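Local coordinates for protein oxidoreductase (Listeria innocua, PDB 3E18) that binds NAD in a Rossmann-fold domain and is probably a dehydrogenase of the GFO/IDH/MocA family, its substrate not established, at residues 131-135 against 184-188; 235-239 against 249-253; 141-145 against 258-262. All blocks are in the same frame, centred on the assembly; numbering follows the deposited sequence. Where two conformers were deposited one is given.

How the contacts relate
All three contacts belong to the C-terminal domain, where helices 129-140 and 173-188 pack on one face of a large mixed sheet. Contact 1 joins those helices and is complete before contact 2 begins, where strands 239-243 and 246-250 pair; contact 3, from the turn after helix 129-140 to strand 257-262, alternates with contact 1 along the chain and spans contact 2. Centres of contacts 1 and 2 lie about 14 Å apart and they touch, I134 packing on W239. Contact 3 is centred about 16 Å from contact 1, without touching it, and 17 Å from contact 2, joined by I249 N to E258 O (3.1 Å, probably hydrogen-bonded). Helix packing thus adjoins sheet edges that reach the second subunit.

Contact 1. Residues 131-135 against 184-188; sequences FLIIK and QLLFL
Two helical segments, 131-135 of helix 129-140 and 184-188 at the end of helix 173-188, run side by side in the same direction, their axes 11.3 Å apart at closest approach and crossing at -24°. The register pairs F131 with Q184 (CA to CA 7.4 Å) and K135 with L188 (CA to CA 6.7 Å).

Aromatic contacts come first. F131, chi1 t, extends its ring into the gap, and the m rotamer of Q184 lays CG over one face, 3.8 Å from the ring centroid, a CH-pi contact. At the ring edge F131 CE2 meets F187 CD2 at 3.8 Å and F131 CE1 meets L188 CB at 4.2 Å. F187 is also t and takes K135 CE at 3.9 Å from its CE2; R126 adds a cation-pi contact with F187.

Aliphatic packing fills the other end of the contact. L188, chi1 t and chi2 p, brings CD1 to 3.8 Å from K135 CA and CD2 to 4.1 Å from I134 CG2. Beneath, I134 and L188 both reach L149 of strand 146-154, so the helix pair is seated on the sheet.

Polar ends look elsewhere: K135 NZ forms a salt bridge with E139, Q184 NE2 is hydrogen-bonded to R125 O, and Q184 OE1 makes a weak hydrogen bond with R238 NH2. Between the two segments, then, cohesion comes from apolar and CH-pi packing, with polar groups satisfied outside it.

Contact 2. Residues 235-239 against 249-253; sequences KLPRW and IIHDW. With GOL (glycerol), chain J.
A classic beta bulge opens the antiparallel pairing of strands 239-243 and 246-250 in the large sheet of the C-terminal domain: R238 and W239 both face I250. Segment 235-239 arrives extended through L236 and P237, R238 turns to helical phi/psi (-59/-45), and W239 returns to beta values (-133/140). I249 and I250 are beta; H251 then leaves the strand at -67/-47. End to end, 236-239 and 249-253 run 100° apart.

W239 and I250 form a hydrogen-bonded pair, CA to CA 4.9 Å: W239 N donates to I250 O at 3.0 Å and I250 N to W239 O at 3.1 Å. P237 CA lies 4.2 Å from H251 CA, and R238 N donates to H251 O at 3.0 Å. Two CA-H...O contacts, P237 CA to H251 O and I249 CA to W239 O, both 3.4 Å, flank these bonds. A water donates to L236 O (2.8 Å) and H251 O (2.6 Å).

On the sheet face turned to helix 129-140, W239 CB touches I250 CB at 3.9 Å. Away from that face, P237 CB packs on I249 CG1 at 3.8 Å, beside I234 of the second subunit. R238, chi1 t and chi2 p, passes over W253, its CD 4.1 Å from the six-membered ring centroid in a CH-pi contact. R238 NE forms a salt bridge with D130, which also accepts from W239 NE1, and NH1 hydrogen-bonds S151 OG.

Glycerol, probably from the crystallisation liquor, sits with C1 over a face of the W253 ring, and its O1 donates to D252 OD2 at 2.6 Å.

Contact 3. Residues 141-145 against 258-262; sequences KTIGE and EIVKP
I259 projects from segment 258-262 of strand 257-262 onto the turn K141 to G144, overlapping I143 and T142: I259 CG2 lies 3.5 Å from I143 CG2, and I259 CD1 3.8 Å from T142 CG2. The m rotamer of I259 (chi2 155°) and the p rotamer of I143 set these methyl groups against one another.

Segment 141-145 leaves helix 129-140 at K141, whose positive phi (54/41) ends the helical run. A type I beta turn follows from K141 to G144, with T142 at -56/-38, I143 at -113/35 and G144 N donating to K141 O at 2.9 Å. G144 itself has positive phi (75/-148), and E145 resumes an extended path. Segment 258-262 is extended throughout. The nearest CA atoms across the contact are those of I143 and K261, 6.7 Å apart, so side chains bridge the gap.

One polar link joins the segments. K261, with chi1 m, chi2 t and both chi3 and chi4 p, curls its amino group back so that NZ donates to T142 O at 3.0 Å; NZ also bonds to E245 O, linking this turn to the one between strands 239-243 and 246-250.

The contact lies away from the NAD site. M137 of helix 129-140 touches T142, I143 and I259, strand 257-262 runs between strands 246-250 and 292-295, and V260 and P262 reach the second subunit, so the turn joins the helix end to the sheet near the dimer contact.

Contact 1. Residues 131-135 against 184-188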
loop_
_atom_site.group_PDB
_atom_site.type_symbol
_atom_site.label_atom_id
_atom_site.label_comp_id
_atom_site.label_asym_id
_atom_site.label_seq_id
_atom_site.Cartn_x
_atom_site.Cartn_y
_atom_site.Cartn_z
ATOM N N PHE A 131 -1.283 -8.448 17.555
ATOM C CA PHE A 131 -2.078 -9.292 16.665
ATOM C C PHE A 131 -3.386 -9.723 17.329
ATOM O O PHE A 131 -4.430 -9.793 16.678
ATOM C CB PHE A 131 -1.259 -10.521 16.200
ATOM C CG PHE A 131 -2.106 -11.588 15.564
ATOM C CD1 PHE A 131 -2.750 -11.341 14.352
ATOM C CD2 PHE A 131 -2.284 -12.815 16.186
ATOM C CE1 PHE A 131 -3.585 -12.310 13.756
ATOM C CE2 PHE A 131 -3.121 -13.808 15.589
ATOM C CZ PHE A 131 -3.759 -13.541 14.377
ATOM N N LEU A 132 -3.330 -10.024 18.627
ATOM C CA LEU A 132 -4.523 -10.449 19.354
ATOM C C LEU A 132 -5.552 -9.319 19.542
ATOM O O LEU A 132 -6.764 -9.584 19.582
ATOM C CB LEU A 132 -4.154 -11.128 20.681
ATOM C CG LEU A 132 -3.439 -12.490 20.535
ATOM C CD1 LEU A 132 -3.045 -13.056 21.895
ATOM C CD2 LEU A 132 -4.272 -13.511 19.751
ATOM N N ILE A 133 -5.070 -8.077 19.602
ATOM C CA ILE A 133 -5.953 -6.885 19.490
ATOM C C ILE A 133 -6.714 -6.879 18.156
ATOM O O ILE A 133 -7.931 -6.704 18.146
ATOM C CB ILE A 133 -5.178 -5.569 19.703
ATOM C CG1 ILE A 133 -4.694 -5.474 21.151
ATOM C CG2 ILE A 133 -6.038 -4.341 19.375
ATOM C CD1 ILE A 133 -3.680 -4.380 21.390
ATOM N N ILE A 134 -6.010 -7.113 17.044
ATOM C CA ILE A 134 -6.658 -7.197 15.724
ATOM C C ILE A 134 -7.657 -8.364 15.651
ATOM O O ILE A 134 -8.752 -8.245 15.064
ATOM C CB ILE A 134 -5.594 -7.312 14.570
ATOM C CG1 ILE A 134 -4.581 -6.150 14.645
ATOM C CG2 ILE A 134 -6.249 -7.322 13.206
ATOM C CD1 ILE A 134 -5.196 -4.757 14.439
ATOM N N LYS A 135 -7.273 -9.490 16.247
ATOM C CA LYS A 135 -8.134 -10.666 16.322
ATOM C C LYS A 135 -9.387 -10.351 17.128
ATOM O O LYS A 135 -10.484 -10.727 16.744
ATOM C CB LYS A 135 -7.372 -11.843 16.943
ATOM C CG LYS A 135 -8.125 -13.159 16.922
ATOM C CD LYS A 135 -7.166 -14.297 17.235
ATOM C CE LYS A 135 -7.729 -15.635 16.785
ATOM N NZ LYS A 135 -8.737 -16.129 17.757
ATOM N N GLN A 184 -0.030 -15.248 10.751
ATOM C CA GLN A 184 -1.044 -14.406 11.427
ATOM C C GLN A 184 -2.265 -14.192 10.549
ATOM O O GLN A 184 -3.397 -14.448 10.961
ATOM C CB GLN A 184 -0.455 -13.049 11.788
ATOM C CG GLN A 184 0.369 -13.062 13.091
ATOM C CD GLN A 184 1.030 -11.722 13.397
ATOM O OE1 GLN A 184 0.993 -10.783 12.601
ATOM N NE2 GLN A 184 1.627 -11.631 14.570
ATOM N N LEU A 185 -2.030 -13.763 9.317
ATOM C CA LEU A 185 -3.133 -13.422 8.406
ATOM C C LEU A 185 -4.010 -14.613 8.055
ATOM O O LEU A 185 -5.255 -14.515 8.020
ATOM C CB LEU A 185 -2.558 -12.820 7.116
ATOM C CG LEU A 185 -3.534 -12.466 5.987
ATOM C CD1 LEU A 185 -4.429 -11.283 6.357
ATOM C CD2 LEU A 185 -2.749 -12.187 4.718
ATOM N N LEU A 186 -3.363 -15.731 7.754
ATOM C CA LEU A 186 -4.085 -16.941 7.333
ATOM C C LEU A 186 -4.763 -17.642 8.521
ATOM O O LEU A 186 -5.807 -18.304 8.381
ATOM C CB LEU A 186 -3.133 -17.871 6.572
ATOM C CG LEU A 186 -3.287 -17.919 5.043
ATOM C CD1 LEU A 186 -3.387 -16.535 4.419
ATOM C CD2 LEU A 186 -2.184 -18.739 4.375
ATOM N N PHE A 187 -4.157 -17.493 9.692
ATOM C CA PHE A 187 -4.784 -17.902 10.950
ATOM C C PHE A 187 -6.052 -17.071 11.235
ATOM O O PHE A 187 -7.064 -17.621 11.679
ATOM C CB PHE A 187 -3.760 -17.795 12.100
ATOM C CG PHE A 187 -4.304 -18.164 13.463
ATOM C CD1 PHE A 187 -5.015 -19.353 13.656
ATOM C CD2 PHE A 187 -4.064 -17.332 14.559
ATOM C CE1 PHE A 187 -5.502 -19.698 14.923
ATOM C CE2 PHE A 187 -4.552 -17.662 15.835
ATOM C CZ PHE A 187 -5.267 -18.852 16.011
ATOM N N LEU A 188 -6.004 -15.763 10.969
ATOM C CA LEU A 188 -7.154 -14.881 11.219
ATOM C C LEU A 188 -8.318 -15.089 10.242
ATOM O O LEU A 188 -9.469 -15.232 10.656
ATOM C CB LEU A 188 -6.724 -13.413 11.196
ATOM C CG LEU A 188 -7.760 -12.389 11.663
ATOM C CD1 LEU A 188 -8.220 -12.656 13.101
ATOM C CD2 LEU A 188 -7.216 -10.977 11.527
#

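Contact 2. Residues 235-239 against 249-253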
loop_
_atom_site.group_PDB
_atom_site.type_symbol
_atom_site.label_atom_id
_atom_site.label_comp_id
_atom_site.label_asym_id
_atom_site.label_seq_id
_atom_site.Cartn_x
_atom_site.Cartn_y
_atom_site.Cartn_z
ATOM N N LYS A 235 9.242 4.466 10.127
ATOM C CA LYS A 235 8.363 3.307 10.105
ATOM C C LYS A 235 6.920 3.733 9.864
ATOM O O LYS A 235 6.465 4.732 10.410
ATOM C CB LYS A 235 8.465 2.536 11.427
ATOM C CG LYS A 235 9.874 2.082 11.811
ATOM C CD LYS A 235 9.873 1.371 13.168
ATOM C CE LYS A 235 11.266 0.911 13.583
ATOM N NZ LYS A 235 12.134 2.014 14.096
ATOM N N LEU A 236 6.208 2.973 9.036
ATOM C CA LEU A 236 4.768 3.112 8.907
ATOM C C LEU A 236 4.132 2.277 10.033
ATOM O O LEU A 236 4.842 1.500 10.659
ATOM C CB LEU A 236 4.297 2.631 7.520
ATOM C CG LEU A 236 4.645 3.529 6.319
ATOM C CD1 LEU A 236 4.065 2.948 5.030
ATOM C CD2 LEU A 236 4.139 4.954 6.514
ATOM N N PRO A 237 2.816 2.448 10.327
ATOM C CA PRO A 237 2.233 1.659 11.433
ATOM C C PRO A 237 2.339 0.140 11.308
ATOM O O PRO A 237 2.318 -0.408 10.191
ATOM C CB PRO A 237 0.739 2.055 11.415
ATOM C CG PRO A 237 0.524 2.746 10.147
ATOM C CD PRO A 237 1.821 3.387 9.777
ATOM N N ARG A 238 2.410 -0.522 12.463
ATOM C CA ARG A 238 2.394 -1.976 12.540
ATOM C C ARG A 238 1.100 -2.527 11.925
ATOM O O ARG A 238 1.152 -3.465 11.138
ATOM C CB ARG A 238 2.585 -2.423 13.997
ATOM C CG ARG A 238 2.496 -3.921 14.257
ATOM C CD ARG A 238 3.635 -4.737 13.667
ATOM N NE ARG A 238 3.336 -6.160 13.779
ATOM C CZ ARG A 238 2.623 -6.868 12.905
ATOM N NH1 ARG A 238 2.147 -6.322 11.791
ATOM N NH2 ARG A 238 2.415 -8.147 13.139
ATOM N N TRP A 239 -0.041 -1.927 12.263
ATOM C CA TRP A 239 -1.355 -2.392 11.740
ATOM C C TRP A 239 -2.172 -1.206 11.247
ATOM O O TRP A 239 -2.160 -0.145 11.862
ATOM C CB TRP A 239 -2.131 -3.103 12.843
ATOM C CG TRP A 239 -1.588 -4.482 13.204
ATOM C CD1 TRP A 239 -0.774 -4.801 14.256
ATOM C CD2 TRP A 239 -1.847 -5.699 12.513
ATOM N NE1 TRP A 239 -0.500 -6.153 14.261
ATOM C CE2 TRP A 239 -1.157 -6.727 13.202
ATOM C CE3 TRP A 239 -2.612 -6.028 11.382
ATOM C CZ2 TRP A 239 -1.199 -8.062 12.789
ATOM C CZ3 TRP A 239 -2.648 -7.347 10.966
ATOM C CH2 TRP A 239 -1.946 -8.351 11.662
ATOM N N ILE A 249 -5.802 1.571 13.941
ATOM C CA ILE A 249 -4.388 1.694 13.706
ATOM C C ILE A 249 -3.685 1.242 14.988
ATOM O O ILE A 249 -4.153 1.546 16.102
ATOM C CB ILE A 249 -4.003 3.163 13.284
ATOM C CG1 ILE A 249 -2.548 3.259 12.791
ATOM C CG2 ILE A 249 -4.258 4.169 14.423
ATOM C CD1 ILE A 249 -2.242 4.556 12.047
ATOM N N ILE A 250 -2.629 0.443 14.823
ATOM C CA ILE A 250 -1.697 0.147 15.900
ATOM C C ILE A 250 -0.341 0.636 15.400
ATOM O O ILE A 250 0.195 0.127 14.425
ATOM C CB ILE A 250 -1.659 -1.358 16.293
ATOM C CG1 ILE A 250 -3.057 -1.883 16.607
ATOM C CG2 ILE A 250 -0.770 -1.566 17.505
ATOM C CD1 ILE A 250 -3.100 -3.326 17.064
ATOM N N HIS A 251 0.195 1.659 16.038
ATOM C CA HIS A 251 1.416 2.288 15.540
ATOM C C HIS A 251 2.640 1.397 15.612
ATOM O O HIS A 251 3.392 1.272 14.638
ATOM C CB HIS A 251 1.684 3.583 16.298
ATOM C CG HIS A 251 0.651 4.632 16.065
ATOM N ND1 HIS A 251 0.579 5.358 14.897
ATOM C CD2 HIS A 251 -0.355 5.079 16.852
ATOM C CE1 HIS A 251 -0.430 6.208 14.973
ATOM N NE2 HIS A 251 -1.016 6.056 16.148
ATOM N N ASP A 252 2.822 0.763 16.762
ATOM C CA ASP A 252 4.107 0.203 17.136
ATOM C C ASP A 252 3.903 -0.956 18.128
ATOM O O ASP A 252 2.766 -1.251 18.530
ATOM C CB ASP A 252 4.945 1.336 17.761
ATOM C CG ASP A 252 6.391 0.957 17.982
ATOM O OD1 ASP A 252 6.852 1.052 19.150
ATOM O OD2 ASP A 252 7.061 0.558 17.003
ATOM N N TRP A 253 5.002 -1.605 18.510
ATOM C CA TRP A 253 5.022 -2.679 19.509
ATOM C C TRP A 253 4.547 -2.242 20.903
ATOM O O TRP A 253 4.142 -3.080 21.706
ATOM C CB TRP A 253 6.426 -3.293 19.627
ATOM C CG TRP A 253 6.995 -3.812 18.335
ATOM C CD1 TRP A 253 8.089 -3.328 17.665
ATOM C CD2 TRP A 253 6.501 -4.911 17.557
ATOM N NE1 TRP A 253 8.300 -4.059 16.516
ATOM C CE2 TRP A 253 7.346 -5.039 16.430
ATOM C CE3 TRP A 253 5.426 -5.799 17.702
ATOM C CZ2 TRP A 253 7.146 -6.013 15.455
ATOM C CZ3 TRP A 253 5.236 -6.776 16.736
ATOM C CH2 TRP A 253 6.088 -6.873 15.625
HETATM C C1 GOL J . 6.295 -1.766 14.354
HETATM O O1 GOL J . 7.303 -1.035 15.021
HETATM C C2 GOL J . 6.765 -2.148 12.949
HETATM O O2 GOL J . 8.100 -2.600 12.982
HETATM C C3 GOL J . 6.684 -0.948 12.015
HETATM O O3 GOL J . 5.884 -1.219 10.881
HETATM O O HOH W 1 5.660 1.684 13.373
#

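Contact 3. Residues 141-145 against 258-262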
loop_
_atom_site.group_PDB
_atom_site.type_symbol
_atom_site.label_atom_id
_atom_site.label_comp_id
_atom_site.label_asym_id
_atom_site.label_seq_id
_atom_site.Cartn_x
_atom_site.Cartn_y
_atom_site.Cartn_z
ATOM N N LYS A 141 -16.295 -7.618 15.741
ATOM C CA LYS A 141 -16.742 -6.622 14.766
ATOM C C LYS A 141 -16.641 -5.178 15.261
ATOM O O LYS A 141 -17.532 -4.377 15.020
ATOM C CB LYS A 141 -18.151 -6.946 14.245
ATOM C CG LYS A 141 -18.245 -8.260 13.477
ATOM C CD LYS A 141 -19.695 -8.695 13.330
ATOM C CE LYS A 141 -19.822 -10.099 12.749
ATOM N NZ LYS A 141 -20.157 -10.097 11.296
ATOM N N THR A 142 -15.544 -4.863 15.952
ATOM C CA THR A 142 -15.315 -3.548 16.539
ATOM C C THR A 142 -15.403 -2.402 15.528
ATOM O O THR A 142 -15.892 -1.307 15.853
ATOM C CB THR A 142 -13.926 -3.506 17.221
ATOM O OG1 THR A 142 -13.811 -4.602 18.122
ATOM C CG2 THR A 142 -13.720 -2.220 17.996
ATOM N N ILE A 143 -14.909 -2.638 14.311
ATOM C CA ILE A 143 -15.057 -1.663 13.239
ATOM C C ILE A 143 -15.970 -2.224 12.151
ATOM O O ILE A 143 -15.783 -1.966 10.966
ATOM C CB ILE A 143 -13.703 -1.168 12.687
ATOM C CG1 ILE A 143 -12.804 -2.336 12.237
ATOM C CG2 ILE A 143 -12.979 -0.341 13.742
ATOM C CD1 ILE A 143 -11.496 -1.897 11.579
ATOM N N GLY A 144 -16.970 -2.986 12.575
ATOM C CA GLY A 144 -17.858 -3.699 11.648
ATOM C C GLY A 144 -17.136 -4.904 11.069
ATOM O O GLY A 144 -16.272 -5.499 11.727
ATOM N N GLU A 145 -17.476 -5.252 9.830
ATOM C CA GLU A 145 -16.801 -6.315 9.088
ATOM C C GLU A 145 -15.474 -5.809 8.553
ATOM O O GLU A 145 -15.447 -4.917 7.693
ATOM C CB GLU A 145 -17.685 -6.787 7.929
ATOM C CG GLU A 145 -19.013 -7.352 8.403
ATOM C CD GLU A 145 -19.832 -7.985 7.290
ATOM O OE1 GLU A 145 -19.793 -7.483 6.143
ATOM O OE2 GLU A 145 -20.528 -8.986 7.573
ATOM N N GLU A 258 -5.526 3.745 17.943
ATOM C CA GLU A 258 -6.896 4.090 18.225
ATOM C C GLU A 258 -7.786 3.551 17.153
ATOM O O GLU A 258 -7.330 3.017 16.152
ATOM C CB GLU A 258 -7.082 5.618 18.298
ATOM C CG GLU A 258 -6.808 6.370 17.005
ATOM C CD GLU A 258 -7.016 7.872 17.152
ATOM O OE1 GLU A 258 -6.724 8.420 18.237
ATOM O OE2 GLU A 258 -7.468 8.504 16.179
ATOM N N ILE A 259 -9.067 3.736 17.376
ATOM C CA ILE A 259 -10.095 3.380 16.423
ATOM C C ILE A 259 -10.959 4.615 16.201
ATOM O O ILE A 259 -11.238 5.348 17.148
ATOM C CB ILE A 259 -10.925 2.247 16.995
ATOM C CG1 ILE A 259 -10.113 0.949 16.976
ATOM C CG2 ILE A 259 -12.225 2.070 16.216
ATOM C CD1 ILE A 259 -10.564 -0.030 17.997
ATOM N N VAL A 260 -11.356 4.856 14.951
ATOM C CA VAL A 260 -12.304 5.911 14.616
ATOM C C VAL A 260 -13.482 5.280 13.856
ATOM O O VAL A 260 -13.283 4.547 12.906
ATOM C CB VAL A 260 -11.629 7.066 13.828
ATOM C CG1 VAL A 260 -12.631 8.181 13.531
ATOM C CG2 VAL A 260 -10.468 7.668 14.650
ATOM N N LYS A 261 -14.701 5.531 14.312
ATOM C CA LYS A 261 -15.897 4.934 13.715
ATOM C C LYS A 261 -16.872 6.023 13.316
ATOM O O LYS A 261 -16.908 7.061 13.959
ATOM C CB LYS A 261 -16.611 4.051 14.753
ATOM C CG LYS A 261 -15.866 2.790 15.214
ATOM C CD LYS A 261 -16.597 2.085 16.383
ATOM C CE LYS A 261 -18.016 1.644 16.005
ATOM N NZ LYS A 261 -17.999 0.603 14.959
ATOM N N PRO A 262 -17.708 5.778 12.284
ATOM C CA PRO A 262 -18.793 6.700 11.962
ATOM C C PRO A 262 -19.936 6.631 12.990
ATOM O O PRO A 262 -20.149 5.585 13.607
ATOM C CB PRO A 262 -19.306 6.178 10.616
ATOM C CG PRO A 262 -18.991 4.721 10.641
ATOM C CD PRO A 262 -17.675 4.621 11.371
#